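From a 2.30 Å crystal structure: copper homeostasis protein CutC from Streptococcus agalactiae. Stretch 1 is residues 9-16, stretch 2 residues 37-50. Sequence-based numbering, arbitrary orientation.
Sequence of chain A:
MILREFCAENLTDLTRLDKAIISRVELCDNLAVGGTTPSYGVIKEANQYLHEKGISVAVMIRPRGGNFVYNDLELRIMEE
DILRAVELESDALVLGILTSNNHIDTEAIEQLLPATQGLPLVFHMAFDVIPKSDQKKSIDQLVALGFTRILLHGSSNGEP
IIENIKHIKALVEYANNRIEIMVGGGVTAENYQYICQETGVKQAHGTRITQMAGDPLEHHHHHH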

# COMPACT_ATOMS: atom_id res chain seq x y z
N GLU A 9 0.01 -9.03 3.67
CA GLU A 9 -0.34 -7.66 3.34
C GLU A 9 -0.36 -7.03 4.72
O GLU A 9 -1.27 -7.31 5.52
CB GLU A 9 -1.72 -7.56 2.69
CG GLU A 9 -2.13 -6.11 2.42
CD GLU A 9 -3.48 -5.99 1.74
OE1 GLU A 9 -3.62 -6.48 0.60
OE2 GLU A 9 -4.40 -5.40 2.35
N ASN A 10 0.66 -6.22 5.02
CA ASN A 10 0.76 -5.57 6.32
C ASN A 10 0.94 -6.64 7.40
O ASN A 10 1.30 -7.77 7.08
CB ASN A 10 -0.47 -4.72 6.56
CG ASN A 10 -0.64 -3.67 5.47
OD1 ASN A 10 -1.76 -3.28 5.14
ND2 ASN A 10 0.48 -3.21 4.92
N LEU A 11 0.69 -6.33 8.66
CA LEU A 11 0.93 -7.36 9.67
C LEU A 11 -0.27 -7.93 10.37
O LEU A 11 -0.16 -8.54 11.43
CB LEU A 11 1.97 -6.87 10.68
CG LEU A 11 1.86 -5.47 11.23
CD1 LEU A 11 0.92 -5.46 12.43
CD2 LEU A 11 3.25 -4.99 11.64
N THR A 12 -1.42 -7.78 9.73
CA THR A 12 -2.68 -8.26 10.25
C THR A 12 -2.70 -9.76 10.51
O THR A 12 -3.16 -10.22 11.55
CB THR A 12 -3.82 -7.92 9.27
OG1 THR A 12 -3.74 -6.54 8.90
CG2 THR A 12 -5.17 -8.18 9.92
N ASP A 13 -2.19 -10.54 9.55
CA ASP A 13 -2.20 -11.99 9.67
C ASP A 13 -0.90 -12.61 10.16
O ASP A 13 -0.72 -13.82 10.08
CB ASP A 13 -2.56 -12.59 8.31
CG ASP A 13 -3.84 -12.00 7.74
OD1 ASP A 13 -3.92 -11.82 6.51
OD2 ASP A 13 -4.77 -11.73 8.53
N LEU A 14 -0.00 -11.78 10.69
CA LEU A 14 1.28 -12.30 11.17
C LEU A 14 1.26 -12.95 12.55
O LEU A 14 2.12 -13.76 12.86
CB LEU A 14 2.33 -11.18 11.16
CG LEU A 14 2.71 -10.54 9.83
CD1 LEU A 14 3.83 -9.56 10.09
CD2 LEU A 14 3.13 -11.59 8.81
N THR A 15 0.26 -12.61 13.36
CA THR A 15 0.18 -13.15 14.71
C THR A 15 0.04 -14.66 14.82
O THR A 15 0.28 -15.23 15.88
CB THR A 15 -0.97 -12.48 15.51
OG1 THR A 15 -2.15 -12.43 14.70
CG2 THR A 15 -0.58 -11.07 15.92
N ARG A 16 -0.32 -15.33 13.73
CA ARG A 16 -0.47 -16.78 13.78
C ARG A 16 0.72 -17.53 13.17
O ARG A 16 0.75 -18.76 13.17
CB ARG A 16 -1.76 -17.21 13.08
CG ARG A 16 -2.39 -18.46 13.68
CD ARG A 16 -2.73 -18.22 15.15
NE ARG A 16 -3.63 -17.07 15.31
CZ ARG A 16 -3.63 -16.25 16.35
NH1 ARG A 16 -4.49 -15.24 16.40
NH2 ARG A 16 -2.78 -16.44 17.35
N THR A 37 5.12 -1.80 -2.24
CA THR A 37 5.94 -1.51 -1.09
C THR A 37 5.05 -1.02 0.04
O THR A 37 4.27 -0.08 -0.15
CB THR A 37 6.96 -0.42 -1.41
OG1 THR A 37 7.75 -0.82 -2.54
CG2 THR A 37 7.87 -0.17 -0.21
N PRO A 38 5.14 -1.64 1.22
CA PRO A 38 4.34 -1.26 2.39
C PRO A 38 4.85 0.05 3.00
O PRO A 38 5.94 0.52 2.67
CB PRO A 38 4.52 -2.46 3.34
CG PRO A 38 5.90 -2.94 3.01
CD PRO A 38 5.95 -2.85 1.50
N SER A 39 4.06 0.64 3.90
CA SER A 39 4.45 1.89 4.53
C SER A 39 5.70 1.71 5.40
O SER A 39 6.07 0.58 5.75
CB SER A 39 3.31 2.43 5.39
OG SER A 39 3.17 1.68 6.59
N TYR A 40 6.35 2.82 5.74
CA TYR A 40 7.55 2.77 6.57
C TYR A 40 7.24 2.14 7.92
O TYR A 40 7.98 1.29 8.40
CB TYR A 40 8.09 4.19 6.79
CG TYR A 40 9.41 4.26 7.53
CD1 TYR A 40 10.62 4.30 6.83
CD2 TYR A 40 9.45 4.34 8.91
CE1 TYR A 40 11.84 4.44 7.51
CE2 TYR A 40 10.65 4.48 9.60
CZ TYR A 40 11.84 4.53 8.90
OH TYR A 40 13.02 4.70 9.57
N GLY A 41 6.13 2.55 8.52
CA GLY A 41 5.75 2.01 9.81
C GLY A 41 5.56 0.50 9.78
O GLY A 41 5.96 -0.20 10.71
N VAL A 42 4.93 -0.00 8.72
CA VAL A 42 4.70 -1.43 8.59
C VAL A 42 6.03 -2.19 8.47
O VAL A 42 6.20 -3.24 9.09
CB VAL A 42 3.81 -1.75 7.35
CG1 VAL A 42 3.93 -3.22 6.98
CG2 VAL A 42 2.37 -1.42 7.67
N ILE A 43 6.96 -1.66 7.69
CA ILE A 43 8.26 -2.32 7.51
C ILE A 43 9.03 -2.39 8.83
O ILE A 43 9.54 -3.45 9.22
CB ILE A 43 9.12 -1.58 6.45
CG1 ILE A 43 8.44 -1.67 5.07
CG2 ILE A 43 10.51 -2.21 6.36
CD1 ILE A 43 9.13 -0.85 3.99
N LYS A 44 9.12 -1.27 9.53
CA LYS A 44 9.84 -1.21 10.80
C LYS A 44 9.25 -2.15 11.85
O LYS A 44 9.98 -2.94 12.46
CB LYS A 44 9.82 0.22 11.33
CG LYS A 44 10.38 0.40 12.74
CD LYS A 44 10.27 1.87 13.15
CE LYS A 44 10.65 2.11 14.60
NZ LYS A 44 12.06 1.73 14.87
N GLU A 45 7.95 -2.07 12.06
CA GLU A 45 7.30 -2.91 13.05
C GLU A 45 7.22 -4.38 12.66
O GLU A 45 7.39 -5.26 13.51
CB GLU A 45 5.90 -2.37 13.36
CG GLU A 45 5.91 -0.96 13.95
CD GLU A 45 6.84 -0.84 15.15
OE1 GLU A 45 6.76 -1.70 16.06
OE2 GLU A 45 7.63 0.13 15.20
N ALA A 46 6.96 -4.66 11.39
CA ALA A 46 6.87 -6.03 10.94
C ALA A 46 8.23 -6.72 11.11
O ALA A 46 8.30 -7.83 11.64
CB ALA A 46 6.44 -6.09 9.48
N ASN A 47 9.30 -6.05 10.69
CA ASN A 47 10.64 -6.62 10.81
C ASN A 47 10.99 -6.96 12.26
O ASN A 47 11.52 -8.03 12.54
CB ASN A 47 11.70 -5.66 10.27
CG ASN A 47 11.65 -5.54 8.76
OD1 ASN A 47 12.44 -4.81 8.16
ND2 ASN A 47 10.71 -6.24 8.14
N GLN A 48 10.69 -6.05 13.17
CA GLN A 48 10.97 -6.27 14.58
C GLN A 48 10.08 -7.38 15.14
O GLN A 48 10.54 -8.22 15.91
CB GLN A 48 10.75 -4.98 15.37
CG GLN A 48 11.06 -5.09 16.86
CD GLN A 48 10.98 -3.74 17.56
OE1 GLN A 48 11.58 -2.76 17.10
NE2 GLN A 48 10.25 -3.69 18.67
N TYR A 49 8.82 -7.38 14.73
CA TYR A 49 7.87 -8.39 15.19
C TYR A 49 8.25 -9.77 14.69
O TYR A 49 8.29 -10.73 15.46
CB TYR A 49 6.46 -8.06 14.71
CG TYR A 49 5.40 -9.02 15.19
CD1 TYR A 49 4.88 -8.93 16.48
CD2 TYR A 49 4.92 -10.03 14.36
CE1 TYR A 49 3.90 -9.82 16.92
CE2 TYR A 49 3.95 -10.93 14.79
CZ TYR A 49 3.44 -10.82 16.07
OH TYR A 49 2.46 -11.68 16.51
N LEU A 50 8.53 -9.88 13.40
CA LEU A 50 8.90 -11.16 12.81
C LEU A 50 10.27 -11.65 13.29
O LEU A 50 10.43 -12.82 13.61
CB LEU A 50 8.88 -11.07 11.29
CG LEU A 50 7.49 -10.84 10.69
CD1 LEU A 50 7.63 -10.48 9.22
CD2 LEU A 50 6.62 -12.09 10.87

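Residues 9-16 run alongside the helix that begins at Tyr40 without a single hydrogen bond between the two stretches; the contact is made by apolar packing and buries 406 Å², both sides summed. The two stretches run in the same general sense: Asn10 lies nearest Val42, Leu11 nearest Ala46 and Leu14 nearest Leu50, so residues from successive turns of the helix meet the loop in order.

Each side has its own local bonds. Ser39, with chi1 at 74° (p), places OG 3.2 Å from Val42 N and caps the helix by accepting from an amide that has no partner from a preceding turn. In the loop, a type I turn from Leu11 to Leu14 carries a weak bond from Leu14 N to Leu11 O (3.3 Å). This turn leaves Thr12 and Asp13 exposed while both leucines point toward the helix.

The two leucines differ in conformation. Leu11 adopts p for both chi1 and chi2, a less common leucine rotamer, and in it CD2 lies 4.0 Å from Ala46 CB and 4.1 Å from Glu45 CB. The same methyl comes close to the helix backbone, with Leu11 CD2 3.7 Å from Ala46 N. Leu14 takes the familiar m, t form, which extends CD1 to within 3.8 Å of Leu50 CD2; Leu50, also m, t, brings its end nearer although its CA-to-CB bond points sideways.

Tyr49, t at chi1, points toward the loop. Its CE2 packs 4.0 Å from Leu14 CB, while Leu14 O approaches the ring edge, 3.9 Å from CE2. Farther out, Thr15, p at chi1, sets CG2 3.2 Å from Tyr49 OH, a tight contact with a methyl group. At the other end, Asn10 fills the space beside Val42 (t) and Pro38.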